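Local coordinates for Ycf54 protein (Thermosynechococcus elongatus, PDB 3HZE) that probably serves as an accessory factor in chlorophyll biosynthesis, assisting the magnesium-protoporphyrin IX monomethyl ester cyclase, at residues Y4-A9 against G89-E94. Numbering follows the deposited sequence.
Sequences YYYILA and GQFTSE
One face of the Tyr-6 ring lies against the backbone of Gly-89, whose CA sits 3.8 Å from the ring centroid in a CH-pi contact. The Phe-91 ring receives Tyr-4 CB over one face, 4.0 Å from its centroid, and at its edge meets Tyr-6, with CE2 of Tyr-6 3.8 Å from CD2 of Phe-91. Ser-93 OG approaches the Tyr-4 ring in plane at the CE2 edge, while hydrogen-bonding to Ala-2 N. Tyr-4, Tyr-6, Gly-89 and Phe-91 lie on the paired antiparallel strands 3-10 and 87-92, the latter an outermost strand of the four-stranded sheet; Ser-93 follows in the loop. Tyr-4, Tyr-6 and Phe-91 make an aromatic cluster on one face of the sheet. Phe-48 extends the cluster, meeting both Tyr-6 and Phe-91.

The Tyr-6 ring reaches across to the glycine because CG stands between the backbone N and the carbonyl carbon (chi1 68°). A CB built on Gly-89 would fall 2.3 Å from Tyr-6 OH, so a side chain there would run into the phenol oxygen; with this rotamer of Tyr-6 the position has no room for one. An alanine in place of Tyr-6 would probably uncover the Gly-89 backbone, open a gap beside Phe-91 and leave Gln-57 OE1 without its hydroxyl partner.

Two hydrogen-bonded pairs, Tyr-4 with Phe-91 and Tyr-6 with Gly-89, fix the register, each with reciprocal N-H...O bonds. The straightest is Tyr-4 N to Phe-91 O, 2.7 Å long with 175° at the hydrogen.

Tyr-5 and Gln-90, the non-hydrogen-bonded pair between them, occupy the other face, where helix 73-83 touches Tyr-5. Their side chains run alongside each other, ring and amide planes 79° apart, and Gln-90 NE2 lies at the ring edge, 3.6 Å from Tyr-5 CE1. Between the backbones, Gln-90 CA makes a C-H...O contact of 3.0 Å with Tyr-4 O.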
loop_
_atom_site.group_PDB
_atom_site.type_symbol
_atom_site.label_atom_id
_atom_site.label_comp_id
_atom_site.label_asym_id
_atom_site.label_seq_id
_atom_site.Cartn_x
_atom_site.Cartn_y
_atom_site.Cartn_z
ATOM N N TYR A 4 -9.856 4.035 2.291
ATOM C CA TYR A 4 -8.583 3.645 1.703
ATOM C C TYR A 4 -8.415 2.132 1.762
ATOM O O TYR A 4 -8.560 1.529 2.825
ATOM C CB TYR A 4 -7.446 4.316 2.469
ATOM C CG TYR A 4 -7.454 5.813 2.336
ATOM C CD1 TYR A 4 -6.751 6.440 1.312
ATOM C CD2 TYR A 4 -8.203 6.608 3.206
ATOM C CE1 TYR A 4 -6.790 7.818 1.149
ATOM C CE2 TYR A 4 -8.249 8.002 3.050
ATOM C CZ TYR A 4 -7.539 8.594 2.019
ATOM O OH TYR A 4 -7.565 9.963 1.856
ATOM N N TYR A 5 -8.109 1.526 0.623
ATOM C CA TYR A 5 -7.904 0.082 0.553
ATOM C C TYR A 5 -6.401 -0.131 0.443
ATOM O O TYR A 5 -5.690 0.721 -0.100
ATOM C CB TYR A 5 -8.618 -0.485 -0.673
ATOM C CG TYR A 5 -10.092 -0.157 -0.694
ATOM C CD1 TYR A 5 -11.010 -0.944 -0.001
ATOM C CD2 TYR A 5 -10.565 0.969 -1.366
ATOM C CE1 TYR A 5 -12.371 -0.615 0.024
ATOM C CE2 TYR A 5 -11.923 1.312 -1.345
ATOM C CZ TYR A 5 -12.819 0.513 -0.648
ATOM O OH TYR A 5 -14.158 0.845 -0.623
ATOM N N TYR A 6 -5.899 -1.255 0.939
ATOM C CA TYR A 6 -4.457 -1.457 0.880
ATOM C C TYR A 6 -4.008 -2.901 0.932
ATOM O O TYR A 6 -4.726 -3.770 1.422
ATOM C CB TYR A 6 -3.805 -0.726 2.058
ATOM C CG TYR A 6 -4.148 -1.361 3.396
ATOM C CD1 TYR A 6 -3.470 -2.490 3.853
ATOM C CD2 TYR A 6 -5.203 -0.874 4.168
ATOM C CE1 TYR A 6 -3.842 -3.122 5.052
ATOM C CE2 TYR A 6 -5.578 -1.493 5.360
ATOM C CZ TYR A 6 -4.895 -2.616 5.793
ATOM O OH TYR A 6 -5.275 -3.223 6.966
ATOM N N ILE A 7 -2.811 -3.152 0.414
ATOM C CA ILE A 7 -2.214 -4.467 0.529
ATOM C C ILE A 7 -0.984 -4.167 1.390
ATOM O O ILE A 7 -0.396 -3.087 1.291
ATOM C CB ILE A 7 -1.763 -5.085 -0.813
ATOM C CG1 ILE A 7 -0.870 -4.114 -1.580
ATOM C CG2 ILE A 7 -2.982 -5.539 -1.606
ATOM C CD1 ILE A 7 -0.022 -4.790 -2.647
ATOM N N LEU A 8 -0.616 -5.101 2.252
ATOM C CA LEU A 8 0.536 -4.910 3.117
ATOM C C LEU A 8 1.483 -6.094 2.971
ATOM O O LEU A 8 1.040 -7.233 2.947
ATOM C CB LEU A 8 0.069 -4.795 4.574
ATOM C CG LEU A 8 1.116 -4.712 5.684
ATOM C CD1 LEU A 8 1.864 -3.379 5.601
ATOM C CD2 LEU A 8 0.407 -4.846 7.039
ATOM N N ALA A 9 2.780 -5.828 2.854
ATOM C CA ALA A 9 3.760 -6.907 2.734
ATOM C C ALA A 9 5.134 -6.435 3.178
ATOM O O ALA A 9 5.393 -5.228 3.272
ATOM C CB ALA A 9 3.826 -7.402 1.290
ATOM N N GLY A 89 -6.573 -4.981 3.333
ATOM C CA GLY A 89 -7.506 -4.392 4.273
ATOM C C GLY A 89 -7.979 -3.026 3.825
ATOM O O GLY A 89 -7.745 -2.620 2.686
ATOM N N GLN A 90 -8.647 -2.310 4.724
ATOM C CA GLN A 90 -9.150 -0.979 4.412
ATOM C C GLN A 90 -9.376 -0.167 5.680
ATOM O O GLN A 90 -9.466 -0.720 6.778
ATOM C CB GLN A 90 -10.465 -1.083 3.632
ATOM C CG GLN A 90 -11.560 -1.889 4.334
ATOM C CD GLN A 90 -12.829 -1.986 3.505
ATOM O OE1 GLN A 90 -13.737 -1.161 3.635
ATOM N NE2 GLN A 90 -12.892 -2.989 2.636
ATOM N N PHE A 91 -9.448 1.147 5.529
ATOM C CA PHE A 91 -9.699 2.014 6.669
ATOM C C PHE A 91 -10.245 3.340 6.176
ATOM O O PHE A 91 -10.102 3.673 4.997
ATOM C CB PHE A 91 -8.425 2.210 7.504
ATOM C CG PHE A 91 -7.280 2.857 6.766
ATOM C CD1 PHE A 91 -7.279 4.225 6.511
ATOM C CD2 PHE A 91 -6.173 2.101 6.371
ATOM C CE1 PHE A 91 -6.189 4.841 5.879
ATOM C CE2 PHE A 91 -5.081 2.702 5.740
ATOM C CZ PHE A 91 -5.090 4.075 5.495
ATOM N N THR A 92 -10.885 4.091 7.072
ATOM C CA THR A 92 -11.463 5.380 6.705
ATOM C C THR A 92 -10.620 6.541 7.196
ATOM O O THR A 92 -9.736 6.375 8.032
ATOM C CB THR A 92 -12.867 5.570 7.314
ATOM O OG1 THR A 92 -12.751 5.614 8.742
ATOM C CG2 THR A 92 -13.794 4.440 6.909
ATOM N N SER A 93 -10.924 7.724 6.676
ATOM C CA SER A 93 -10.227 8.946 7.060
ATOM C C SER A 93 -10.464 9.241 8.537
ATOM O O SER A 93 -9.621 9.844 9.199
ATOM C CB SER A 93 -10.731 10.131 6.230
ATOM O OG SER A 93 -10.597 9.875 4.843
ATOM N N GLU A 94 -11.619 8.827 9.051
ATOM C CA GLU A 94 -11.923 9.064 10.456
ATOM C C GLU A 94 -11.167 8.104 11.365
ATOM O O GLU A 94 -11.028 8.357 12.561
ATOM C CB GLU A 94 -13.433 8.965 10.731
ATOM C CG GLU A 94 -14.286 8.364 9.623
ATOM C CD GLU A 94 -14.371 9.240 8.382
ATOM O OE1 GLU A 94 -14.542 10.472 8.517
ATOM O OE2 GLU A 94 -14.278 8.690 7.266
#